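Local coordinates for uncharacterized protein (Rhodobacter sphaeroides, PDB 3PU2) that is of unknown function but, as a member of the AHA1 family with an SRPBCC (Bet v 1-like) fold, may act as an activator of Hsp90 ATPase, at residues A31-P39 and T50-K58; A23-A31 and L82-I90. One frame throughout, in Å; residues are numbered along the deposited sequence.

Contact 1: A31-P39 and T50-K58; sequences ALTSPALLP and TECVFEPHK
In this Bet v 1-like fold the end of the short helix 25-33 and the turn after it rest on strand 49-54, at one edge of the sheet, and Phe-54, reaching across from that strand, meets Thr-33 and Leu-38. Cys-52 and Phe-54, alternate residues of the strand, point toward the helix end and the turn after it, and Pro-56 joins them from the inverse gamma turn it centres. The Phe-54 ring carbon CD2 lies 3.3 Å from the carbonyl O of Thr-33, which approaches obliquely, while Leu-32 O sits over one face near the rim, 3.9 Å from CZ. With CG anti to the backbone N (chi1 -152°), the ring reaches out to the last carbonyls of the helix. Thr-33 adds its CB, 3.7 Å from Phe-54 CE2 and 3.9 Å from Pro-56 CB; its hydroxyl bonds back to Trp-29 O, so that a polar residue can turn carbon toward these neighbours. Pro-35 fits the turn and lays its ring along the strand backbone, CB 3.4 Å from Cys-52 O and CG 3.5 Å from Phe-54 O. Farther along, Leu-38 CD1 touches Cys-52 SG at 3.6 Å and Phe-54 CD1 at 4.0 Å, its side chain crossing that of Phe-54 at about a right angle. Backbone bonds from Leu-37 N and Leu-38 N to Ser-34 O hold the turn that presents Leu-38. The strand meets the helix end and turn through carbon, sulfur and carbonyl oxygen, and their association rests on shape and apolar burial, with polar pairing kept within each segment or made elsewhere.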
ATOM      1  N   ALA A  31       7.623  -5.881   6.004  1.00 45.97           N
ATOM      2  CA  ALA A  31       7.920  -4.954   4.924  1.00 43.97           C
ATOM      3  C   ALA A  31       6.776  -3.974   4.729  1.00 48.93           C
ATOM      4  O   ALA A  31       6.998  -2.789   4.521  1.00 54.73           O
ATOM      5  CB  ALA A  31       8.160  -5.723   3.634  1.00 53.48           C
ATOM      6  N   LEU A  32       5.551  -4.487   4.798  1.00 57.25           N
ATOM      7  CA  LEU A  32       4.343  -3.691   4.613  1.00 54.22           C
ATOM      8  C   LEU A  32       3.926  -2.819   5.798  1.00 56.84           C
ATOM      9  O   LEU A  32       3.138  -1.876   5.628  1.00 56.53           O
ATOM     10  CB  LEU A  32       3.187  -4.617   4.251  1.00 49.54           C
ATOM     11  CG  LEU A  32       3.268  -5.232   2.856  1.00 46.30           C
ATOM     12  CD1 LEU A  32       2.455  -6.495   2.799  1.00 57.20           C
ATOM     13  CD2 LEU A  32       2.746  -4.246   1.839  1.00 40.46           C
ATOM     14  N   THR A  33       4.462  -3.108   6.984  1.00 57.52           N
ATOM     15  CA  THR A  33       4.072  -2.361   8.179  1.00 58.22           C
ATOM     16  C   THR A  33       5.178  -1.737   9.037  1.00 65.60           C
ATOM     17  O   THR A  33       4.886  -1.101  10.048  1.00 78.25           O
ATOM     18  CB  THR A  33       3.222  -3.251   9.106  1.00 53.31           C
ATOM     19  OG1 THR A  33       4.087  -4.102   9.870  1.00 58.29           O
ATOM     20  CG2 THR A  33       2.258  -4.116   8.282  1.00 42.94           C
ATOM     21  N   SER A  34       6.437  -1.908   8.655  1.00 53.26           N
ATOM     22  CA  SER A  34       7.520  -1.330   9.441  1.00 49.90           C
ATOM     23  C   SER A  34       7.963   0.051   8.944  1.00 53.19           C
ATOM     24  O   SER A  34       8.170   0.265   7.759  1.00 50.85           O
ATOM     25  CB  SER A  34       8.712  -2.280   9.464  1.00 50.68           C
ATOM     26  OG  SER A  34       9.730  -1.771  10.303  1.00 67.20           O
ATOM     27  N   PRO A  35       8.099   1.015   9.863  1.00 59.66           N
ATOM     28  CA  PRO A  35       8.519   2.370   9.495  1.00 52.94           C
ATOM     29  C   PRO A  35       9.962   2.436   9.004  1.00 49.43           C
ATOM     30  O   PRO A  35      10.354   3.402   8.355  1.00 57.06           O
ATOM     31  CB  PRO A  35       8.324   3.150  10.794  1.00 46.03           C
ATOM     32  CG  PRO A  35       7.192   2.404  11.459  1.00 47.58           C
ATOM     33  CD  PRO A  35       7.608   0.985  11.250  1.00 55.59           C
ATOM     34  N   ALA A  36      10.754   1.421   9.321  1.00 49.55           N
ATOM     35  CA  ALA A  36      12.151   1.403   8.898  1.00 58.23           C
ATOM     36  C   ALA A  36      12.354   0.738   7.531  1.00 55.69           C
ATOM     37  O   ALA A  36      13.383   0.944   6.889  1.00 62.10           O
ATOM     38  CB  ALA A  36      13.004   0.698   9.952  1.00 68.44           C
ATOM     39  N   LEU A  37      11.374  -0.048   7.092  1.00 48.70           N
ATOM     40  CA  LEU A  37      11.456  -0.747   5.819  1.00 47.07           C
ATOM     41  C   LEU A  37      10.594  -0.131   4.713  1.00 51.71           C
ATOM     42  O   LEU A  37      10.943  -0.190   3.541  1.00 56.92           O
ATOM     43  CB  LEU A  37      11.078  -2.217   6.019  1.00 54.54           C
ATOM     44  CG  LEU A  37      12.186  -3.211   6.407  1.00 60.57           C
ATOM     45  CD1 LEU A  37      12.972  -2.701   7.587  1.00 63.27           C
ATOM     46  CD2 LEU A  37      11.565  -4.563   6.737  1.00 63.80           C
ATOM     47  N   LEU A  38       9.471   0.471   5.079  1.00 60.50           N
ATOM     48  CA  LEU A  38       8.585   1.072   4.087  1.00 53.53           C
ATOM     49  C   LEU A  38       9.237   2.109   3.179  1.00 41.93           C
ATOM     50  O   LEU A  38       8.919   2.178   1.998  1.00 37.94           O
ATOM     51  CB  LEU A  38       7.383   1.718   4.766  1.00 48.97           C
ATOM     52  CG  LEU A  38       6.227   0.812   5.162  1.00 42.71           C
ATOM     53  CD1 LEU A  38       5.329   1.595   6.085  1.00 35.77           C
ATOM     54  CD2 LEU A  38       5.455   0.328   3.941  1.00 43.67           C
ATOM     55  N   PRO A  39      10.125   2.954   3.721  1.00 43.78           N
ATOM     56  CA  PRO A  39      10.784   3.974   2.902  1.00 43.13           C
ATOM     57  C   PRO A  39      11.683   3.403   1.809  1.00 39.40           C
ATOM     58  O   PRO A  39      11.884   4.028   0.765  1.00 38.82           O
ATOM     59  CB  PRO A  39      11.590   4.769   3.931  1.00 54.80           C
ATOM     60  CG  PRO A  39      10.761   4.658   5.159  1.00 52.92           C
ATOM     61  CD  PRO A  39      10.388   3.194   5.149  1.00 50.04           C
ATOM     62  N   THR A  50      10.022  10.630   3.115  1.00 35.15           N
ATOM     63  CA  THR A  50      10.765  11.371   4.119  1.00 40.96           C
ATOM     64  C   THR A  50      10.213  11.257   5.532  1.00 44.00           C
ATOM     65  O   THR A  50      10.943  11.498   6.491  1.00 49.61           O
ATOM     66  CB  THR A  50      10.904  12.860   3.727  1.00 41.19           C
ATOM     67  OG1 THR A  50       9.660  13.348   3.231  1.00 42.31           O
ATOM     68  CG2 THR A  50      11.954  13.027   2.645  1.00 43.67           C
ATOM     69  N   GLU A  51       8.939  10.900   5.674  1.00 50.72           N
ATOM     70  CA  GLU A  51       8.350  10.714   7.009  1.00 48.23           C
ATOM     71  C   GLU A  51       7.481   9.470   7.000  1.00 40.22           C
ATOM     72  O   GLU A  51       6.651   9.279   6.108  1.00 34.86           O
ATOM     73  CB  GLU A  51       7.493  11.899   7.452  1.00 52.39           C
ATOM     74  CG  GLU A  51       7.259  11.909   8.971  1.00 72.15           C
ATOM     75  CD  GLU A  51       6.179  12.890   9.417  1.00 86.06           C
ATOM     76  OE1 GLU A  51       6.106  14.009   8.850  1.00 85.16           O
ATOM     77  OE2 GLU A  51       5.410  12.542  10.345  1.00 87.82           O
ATOM     78  N   CYS A  52       7.667   8.616   7.995  1.00 40.59           N
ATOM     79  CA  CYS A  52       6.883   7.409   8.020  1.00 34.34           C
ATOM     80  C   CYS A  52       6.533   6.891   9.401  1.00 49.69           C
ATOM     81  O   CYS A  52       7.354   6.299  10.102  1.00 66.14           O
ATOM     82  CB  CYS A  52       7.590   6.306   7.232  1.00 38.02           C
ATOM     83  SG  CYS A  52       6.516   4.878   6.948  1.00 44.13           S
ATOM     84  N   VAL A  53       5.285   7.119   9.771  1.00 40.22           N
ATOM     85  CA  VAL A  53       4.752   6.665  11.034  1.00 44.17           C
ATOM     86  C   VAL A  53       3.732   5.589  10.685  1.00 46.31           C
ATOM     87  O   VAL A  53       2.803   5.825   9.917  1.00 47.72           O
ATOM     88  CB  VAL A  53       4.051   7.822  11.788  1.00 42.10           C
ATOM     89  CG1 VAL A  53       3.412   7.307  13.084  1.00 44.14           C
ATOM     90  CG2 VAL A  53       5.062   8.929  12.065  1.00 33.44           C
ATOM     91  N   PHE A  54       3.929   4.401  11.235  1.00 36.94           N
ATOM     92  CA  PHE A  54       3.021   3.287  10.997  1.00 38.35           C
ATOM     93  C   PHE A  54       2.995   2.475  12.291  1.00 50.85           C
ATOM     94  O   PHE A  54       4.040   2.091  12.836  1.00 51.72           O
ATOM     95  CB  PHE A  54       3.532   2.432   9.836  1.00 47.87           C
ATOM     96  CG  PHE A  54       2.452   1.700   9.084  1.00 56.46           C
ATOM     97  CD1 PHE A  54       1.896   2.239   7.934  1.00 51.83           C
ATOM     98  CD2 PHE A  54       2.025   0.447   9.497  1.00 68.08           C
ATOM     99  CE1 PHE A  54       0.934   1.533   7.203  1.00 44.10           C
ATOM    100  CE2 PHE A  54       1.064  -0.261   8.773  1.00 60.98           C
ATOM    101  CZ  PHE A  54       0.520   0.284   7.624  1.00 46.36           C
ATOM    102  N   GLU A  55       1.789   2.251  12.794  1.00 39.36           N
ATOM    103  CA  GLU A  55       1.572   1.502  14.022  1.00 41.00           C
ATOM    104  C   GLU A  55       0.516   0.475  13.630  1.00 58.10           C
ATOM    105  O   GLU A  55      -0.660   0.810  13.534  1.00 64.23           O
ATOM    106  CB  GLU A  55       1.045   2.459  15.091  1.00 56.29           C
ATOM    107  CG  GLU A  55       1.763   3.815  15.090  1.00 65.41           C
ATOM    108  CD  GLU A  55       1.201   4.821  16.104  1.00 65.39           C
ATOM    109  OE1 GLU A  55      -0.036   4.973  16.181  1.00 72.12           O
ATOM    110  OE2 GLU A  55       2.002   5.471  16.811  1.00 51.39           O
ATOM    111  N   PRO A  56       0.923  -0.783  13.378  1.00 61.61           N
ATOM    112  CA  PRO A  56       0.016  -1.869  12.974  1.00 59.33           C
ATOM    113  C   PRO A  56      -0.766  -2.602  14.060  1.00 61.56           C
ATOM    114  O   PRO A  56      -0.668  -3.826  14.184  1.00 53.09           O
ATOM    115  CB  PRO A  56       0.937  -2.809  12.207  1.00 51.77           C
ATOM    116  CG  PRO A  56       2.159  -2.748  13.021  1.00 64.48           C
ATOM    117  CD  PRO A  56       2.319  -1.251  13.344  1.00 65.04           C
ATOM    118  N   HIS A  57      -1.547  -1.840  14.828  1.00 65.29           N
ATOM    119  CA  HIS A  57      -2.392  -2.363  15.898  1.00 60.07           C
ATOM    120  C   HIS A  57      -3.616  -1.464  15.955  1.00 56.87           C
ATOM    121  O   HIS A  57      -3.507  -0.274  15.673  1.00 63.64           O
ATOM    122  CB  HIS A  57      -1.649  -2.352  17.241  1.00 60.99           C
ATOM    123  CG  HIS A  57      -1.080  -1.019  17.621  1.00 70.38           C
ATOM    124  ND1 HIS A  57      -1.856   0.109  17.771  1.00 72.37           N
ATOM    125  CD2 HIS A  57       0.188  -0.649  17.929  1.00 72.41           C
ATOM    126  CE1 HIS A  57      -1.094   1.119  18.158  1.00 71.67           C
ATOM    127  NE2 HIS A  57       0.150   0.685  18.261  1.00 75.21           N
ATOM    128  N   LYS A  58      -4.780  -2.016  16.303  1.00 48.70           N
ATOM    129  CA  LYS A  58      -6.005  -1.207  16.358  1.00 52.05           C
ATOM    130  C   LYS A  58      -5.784   0.202  16.936  1.00 44.10           C
ATOM    131  O   LYS A  58      -5.084   0.383  17.941  1.00 51.24           O
ATOM    132  CB  LYS A  58      -7.101  -1.929  17.158  1.00 65.79           C
ATOM    133  CG  LYS A  58      -8.484  -1.277  17.025  1.00 74.93           C
ATOM    134  CD  LYS A  58      -9.572  -2.004  17.820  1.00 83.25           C
ATOM    135  CE  LYS A  58      -9.869  -3.391  17.260  1.00 88.78           C
ATOM    136  NZ  LYS A  58     -10.928  -4.088  18.053  1.00 83.69           N
TER

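Contact 2: A23-A31 and L82-I90; sequences ATPEQLWAA and LAEPPHRLI
Trp-29 and Pro-86 bring the two backbones closest, their CA atoms 5.7 Å apart, where helix 25-33 passes the turn between strands 73-84 and 88-93. Trp-29 carries the contact. Its CG is anti to the backbone N (chi1 174°), which sends the indole off the helix and across the prolines to the strands that the turn joins. Pro-85 lies over one face: its CA makes a CH-pi contact 3.8 Å from the centroid of the six-membered ring, only 7° off the normal, and its CB is 3.6 Å from Trp-29 CE2. Pro-86 CA stands over the rim, while its CB packs on Trp-29 CB at 3.6 Å. The peptide bond before Pro-86 is cis, and the two consecutive prolines give the indole a rigid, apolar surface. At the far edge Trp-29 CH2 comes 3.3 Å from Arg-88 O, near the ring plane. Leu-89 CD1 approaches the same CH2 obliquely at 3.7 Å, the side chain of this buried leucine crossing the indole at about a right angle. Nearer the start of the helix, Glu-26 OE2 approaches Pro-86 CG at 3.9 Å, brought there by a bend at chi2 (61°). Thr-24 and Gln-27 form a capping box that begins the helix carrying Trp-29: Thr-24 N donates to Gln-27 OE1 and Gln-27 N returns a weak bond to Thr-24 OG1. Across the turn, His-87 and Arg-88 both face Glu-84 in a classic beta bulge, and Arg-88 NH2 also forms a salt bridge with Glu-84 OE2. Around this contact, Leu-28 packs on Leu-110 of strand 104-113 and Leu-150 of helix 139-156, Pro-25 touches Thr-117 of strand 116-124, and Leu-89 lies against Val-80 and Leu-108 of the two strands flanking its own.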
ATOM      1  N   ALA A  23       8.610 -14.544  -0.427  1.00 54.46           N
ATOM      2  CA  ALA A  23       8.974 -14.406   0.979  1.00 61.76           C
ATOM      3  C   ALA A  23       7.858 -14.916   1.882  1.00 65.47           C
ATOM      4  O   ALA A  23       6.703 -14.967   1.482  1.00 51.17           O
ATOM      5  CB  ALA A  23       9.278 -12.955   1.297  1.00 59.21           C
ATOM      6  N   THR A  24       8.203 -15.301   3.104  1.00 79.80           N
ATOM      7  CA  THR A  24       7.202 -15.802   4.036  1.00 81.31           C
ATOM      8  C   THR A  24       6.354 -14.627   4.494  1.00 69.01           C
ATOM      9  O   THR A  24       6.868 -13.533   4.728  1.00 52.45           O
ATOM     10  CB  THR A  24       7.849 -16.445   5.271  1.00 90.57           C
ATOM     11  OG1 THR A  24       8.410 -15.424   6.104  1.00 92.01           O
ATOM     12  CG2 THR A  24       8.950 -17.403   4.853  1.00 91.60           C
ATOM     13  N   PRO A  25       5.041 -14.841   4.644  1.00 65.07           N
ATOM     14  CA  PRO A  25       4.155 -13.759   5.079  1.00 61.46           C
ATOM     15  C   PRO A  25       4.670 -12.965   6.280  1.00 62.07           C
ATOM     16  O   PRO A  25       4.338 -11.797   6.444  1.00 67.50           O
ATOM     17  CB  PRO A  25       2.828 -14.481   5.349  1.00 62.50           C
ATOM     18  CG  PRO A  25       3.245 -15.895   5.621  1.00 72.16           C
ATOM     19  CD  PRO A  25       4.326 -16.124   4.608  1.00 66.87           C
ATOM     20  N   GLU A  26       5.496 -13.594   7.105  1.00 61.11           N
ATOM     21  CA  GLU A  26       6.044 -12.931   8.279  1.00 64.40           C
ATOM     22  C   GLU A  26       7.020 -11.842   7.862  1.00 65.50           C
ATOM     23  O   GLU A  26       7.186 -10.835   8.554  1.00 61.30           O
ATOM     24  CB  GLU A  26       6.785 -13.936   9.171  1.00 79.52           C
ATOM     25  CG  GLU A  26       5.923 -14.983   9.874  1.00 97.24           C
ATOM     26  CD  GLU A  26       5.164 -15.889   8.914  1.00116.35           C
ATOM     27  OE1 GLU A  26       5.620 -16.067   7.765  1.00123.78           O
ATOM     28  OE2 GLU A  26       4.117 -16.438   9.320  1.00122.06           O
ATOM     29  N   GLN A  27       7.685 -12.060   6.734  1.00 80.17           N
ATOM     30  CA  GLN A  27       8.658 -11.101   6.236  1.00 79.99           C
ATOM     31  C   GLN A  27       7.941 -10.038   5.446  1.00 71.58           C
ATOM     32  O   GLN A  27       8.306  -8.868   5.492  1.00 71.83           O
ATOM     33  CB  GLN A  27       9.671 -11.782   5.327  1.00 82.22           C
ATOM     34  CG  GLN A  27      10.419 -12.928   5.955  1.00 92.12           C
ATOM     35  CD  GLN A  27      11.272 -13.650   4.942  1.00 97.64           C
ATOM     36  OE1 GLN A  27      10.767 -14.138   3.929  1.00 87.98           O
ATOM     37  NE2 GLN A  27      12.574 -13.721   5.202  1.00103.96           N
ATOM     38  N   LEU A  28       6.917 -10.448   4.714  1.00 52.32           N
ATOM     39  CA  LEU A  28       6.176  -9.498   3.917  1.00 50.28           C
ATOM     40  C   LEU A  28       5.435  -8.511   4.818  1.00 62.20           C
ATOM     41  O   LEU A  28       5.368  -7.317   4.518  1.00 67.51           O
ATOM     42  CB  LEU A  28       5.194 -10.224   3.008  1.00 52.72           C
ATOM     43  CG  LEU A  28       4.677  -9.316   1.895  1.00 49.26           C
ATOM     44  CD1 LEU A  28       5.865  -8.679   1.206  1.00 45.27           C
ATOM     45  CD2 LEU A  28       3.845 -10.105   0.901  1.00 59.60           C
ATOM     46  N   TRP A  29       4.883  -9.007   5.920  1.00 60.16           N
ATOM     47  CA  TRP A  29       4.166  -8.155   6.864  1.00 55.82           C
ATOM     48  C   TRP A  29       5.129  -7.137   7.475  1.00 61.73           C
ATOM     49  O   TRP A  29       4.754  -5.990   7.709  1.00 58.14           O
ATOM     50  CB  TRP A  29       3.506  -9.013   7.963  1.00 57.11           C
ATOM     51  CG  TRP A  29       2.850  -8.248   9.091  1.00 49.10           C
ATOM     52  CD1 TRP A  29       3.458  -7.721  10.203  1.00 48.31           C
ATOM     53  CD2 TRP A  29       1.473  -7.891   9.188  1.00 43.67           C
ATOM     54  NE1 TRP A  29       2.542  -7.053  10.982  1.00 46.91           N
ATOM     55  CE2 TRP A  29       1.316  -7.140  10.379  1.00 48.19           C
ATOM     56  CE3 TRP A  29       0.356  -8.123   8.383  1.00 43.63           C
ATOM     57  CZ2 TRP A  29       0.086  -6.627  10.780  1.00 49.18           C
ATOM     58  CZ3 TRP A  29      -0.867  -7.614   8.780  1.00 50.98           C
ATOM     59  CH2 TRP A  29      -0.993  -6.872   9.970  1.00 51.08           C
ATOM     60  N   ALA A  30       6.368  -7.545   7.723  1.00 65.78           N
ATOM     61  CA  ALA A  30       7.359  -6.635   8.299  1.00 56.45           C
ATOM     62  C   ALA A  30       7.714  -5.538   7.290  1.00 55.57           C
ATOM     63  O   ALA A  30       8.057  -4.409   7.670  1.00 58.89           O
ATOM     64  CB  ALA A  30       8.614  -7.405   8.699  1.00 53.21           C
ATOM     65  N   ALA A  31       7.623  -5.881   6.004  1.00 45.97           N
ATOM     66  CA  ALA A  31       7.920  -4.954   4.924  1.00 43.97           C
ATOM     67  C   ALA A  31       6.776  -3.974   4.729  1.00 48.93           C
ATOM     68  O   ALA A  31       6.998  -2.789   4.521  1.00 54.73           O
ATOM     69  CB  ALA A  31       8.160  -5.723   3.634  1.00 53.48           C
ATOM     70  N   LEU A  82      -8.023  -2.455  12.133  1.00 54.94           N
ATOM     71  CA  LEU A  82      -7.813  -3.767  12.722  1.00 63.47           C
ATOM     72  C   LEU A  82      -6.544  -4.395  12.158  1.00 58.95           C
ATOM     73  O   LEU A  82      -6.176  -4.131  11.011  1.00 65.25           O
ATOM     74  CB  LEU A  82      -9.027  -4.672  12.478  1.00 66.01           C
ATOM     75  CG  LEU A  82      -9.126  -5.631  11.292  1.00 57.65           C
ATOM     76  CD1 LEU A  82      -7.927  -6.559  11.258  1.00 38.87           C
ATOM     77  CD2 LEU A  82     -10.416  -6.455  11.435  1.00 46.44           C
ATOM     78  N   ALA A  83      -5.888  -5.232  12.962  1.00 52.72           N
ATOM     79  CA  ALA A  83      -4.641  -5.867  12.542  1.00 53.62           C
ATOM     80  C   ALA A  83      -4.424  -7.272  13.107  1.00 57.63           C
ATOM     81  O   ALA A  83      -4.231  -7.462  14.320  1.00 55.81           O
ATOM     82  CB  ALA A  83      -3.451  -4.968  12.910  1.00 45.28           C
ATOM     83  N   GLU A  84      -4.431  -8.247  12.203  1.00 63.07           N
ATOM     84  CA  GLU A  84      -4.228  -9.648  12.546  1.00 68.33           C
ATOM     85  C   GLU A  84      -2.916 -10.173  11.931  1.00 66.40           C
ATOM     86  O   GLU A  84      -2.933 -10.899  10.934  1.00 73.76           O
ATOM     87  CB  GLU A  84      -5.410 -10.457  12.017  1.00 76.01           C
ATOM     88  CG  GLU A  84      -6.761  -9.997  12.548  1.00 90.34           C
ATOM     89  CD  GLU A  84      -7.927 -10.494  11.706  1.00100.29           C
ATOM     90  OE1 GLU A  84      -7.848 -11.615  11.158  1.00109.58           O
ATOM     91  OE2 GLU A  84      -8.933  -9.762  11.602  1.00 96.87           O
ATOM     92  N   PRO A  85      -1.758  -9.801  12.506  1.00 45.79           N
ATOM     93  CA  PRO A  85      -0.518 -10.312  11.909  1.00 44.62           C
ATOM     94  C   PRO A  85      -0.443 -11.828  11.816  1.00 59.95           C
ATOM     95  O   PRO A  85      -0.717 -12.526  12.790  1.00 72.81           O
ATOM     96  CB  PRO A  85       0.596  -9.712  12.796  1.00 45.44           C
ATOM     97  CG  PRO A  85      -0.106  -9.236  14.068  1.00 40.31           C
ATOM     98  CD  PRO A  85      -1.476  -8.801  13.557  1.00 44.81           C
ATOM     99  N   PRO A  86      -0.040 -12.350  10.646  1.00 67.84           N
ATOM    100  CA  PRO A  86       0.309 -11.498   9.508  1.00 68.92           C
ATOM    101  C   PRO A  86      -0.632 -11.390   8.300  1.00 74.91           C
ATOM    102  O   PRO A  86      -0.259 -10.804   7.282  1.00 92.57           O
ATOM    103  CB  PRO A  86       1.751 -11.866   9.255  1.00 68.19           C
ATOM    104  CG  PRO A  86       1.715 -13.361   9.449  1.00 71.79           C
ATOM    105  CD  PRO A  86       0.777 -13.583  10.625  1.00 66.58           C
ATOM    106  N   HIS A  87      -1.854 -11.899   8.406  1.00 65.65           N
ATOM    107  CA  HIS A  87      -2.713 -12.101   7.246  1.00 79.45           C
ATOM    108  C   HIS A  87      -3.669 -10.985   6.888  1.00 77.06           C
ATOM    109  O   HIS A  87      -4.209 -10.963   5.782  1.00 87.95           O
ATOM    110  CB  HIS A  87      -3.539 -13.388   7.376  1.00 97.86           C
ATOM    111  CG  HIS A  87      -3.470 -14.042   8.724  1.00106.46           C
ATOM    112  ND1 HIS A  87      -2.525 -14.996   9.038  1.00116.81           N
ATOM    113  CD2 HIS A  87      -4.253 -13.915   9.822  1.00 99.47           C
ATOM    114  CE1 HIS A  87      -2.733 -15.432  10.269  1.00114.50           C
ATOM    115  NE2 HIS A  87      -3.775 -14.791  10.767  1.00104.85           N
ATOM    116  N   ARG A  88      -3.899 -10.070   7.810  1.00 61.54           N
ATOM    117  CA  ARG A  88      -4.850  -9.019   7.505  1.00 50.10           C
ATOM    118  C   ARG A  88      -4.590  -7.706   8.211  1.00 43.24           C
ATOM    119  O   ARG A  88      -4.159  -7.675   9.360  1.00 50.10           O
ATOM    120  CB  ARG A  88      -6.257  -9.519   7.832  1.00 60.67           C
ATOM    121  CG  ARG A  88      -7.334  -8.849   7.025  1.00 71.61           C
ATOM    122  CD  ARG A  88      -8.690  -9.508   7.220  1.00 76.98           C
ATOM    123  NE  ARG A  88      -9.202  -9.348   8.576  1.00 75.08           N
ATOM    124  CZ  ARG A  88     -10.486  -9.169   8.863  1.00 78.06           C
ATOM    125  NH1 ARG A  88     -11.384  -9.125   7.887  1.00 85.56           N
ATOM    126  NH2 ARG A  88     -10.877  -9.036  10.122  1.00 72.34           N
ATOM    127  N   LEU A  89      -4.837  -6.616   7.500  1.00 45.10           N
ATOM    128  CA  LEU A  89      -4.673  -5.275   8.054  1.00 43.51           C
ATOM    129  C   LEU A  89      -5.632  -4.377   7.304  1.00 47.69           C
ATOM    130  O   LEU A  89      -5.779  -4.470   6.078  1.00 42.52           O
ATOM    131  CB  LEU A  89      -3.246  -4.752   7.880  1.00 35.43           C
ATOM    132  CG  LEU A  89      -3.036  -3.343   8.445  1.00 43.26           C
ATOM    133  CD1 LEU A  89      -2.362  -3.429   9.781  1.00 32.23           C
ATOM    134  CD2 LEU A  89      -2.164  -2.532   7.504  1.00 49.04           C
ATOM    135  N   ILE A  90      -6.298  -3.511   8.048  1.00 53.01           N
ATOM    136  CA  ILE A  90      -7.259  -2.598   7.464  1.00 41.37           C
ATOM    137  C   ILE A  90      -7.016  -1.221   8.056  1.00 40.93           C
ATOM    138  O   ILE A  90      -6.874  -1.065   9.284  1.00 40.97           O
ATOM    139  CB  ILE A  90      -8.687  -3.022   7.804  1.00 44.67           C
ATOM    140  CG1 ILE A  90      -8.926  -4.456   7.339  1.00 46.26           C
ATOM    141  CG2 ILE A  90      -9.671  -2.048   7.176  1.00 49.99           C
ATOM    142  CD1 ILE A  90     -10.280  -5.018   7.721  1.00 50.44           C
TER

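Helix 25-33 serves both contacts, which share Ala-31. Following the chain from the N terminus, the helix comes first in contact 2, then its end and the turn after it enter contact 1. That contact closes a short loop when the chain returns along the edge strand 49-54. The chain then runs through strands 61-67 and 73-84 before 82-90 closes the much longer loop of contact 2, within which contact 1 is nested. Their centres lie about 12 Å apart, and they touch where Phe-54 CZ meets Leu-89 CD2 and Pro-56 O meets Ala-83 CB. Together they tie one helix to one edge strand and to the turn joining two inner strands of the same antiparallel sheet.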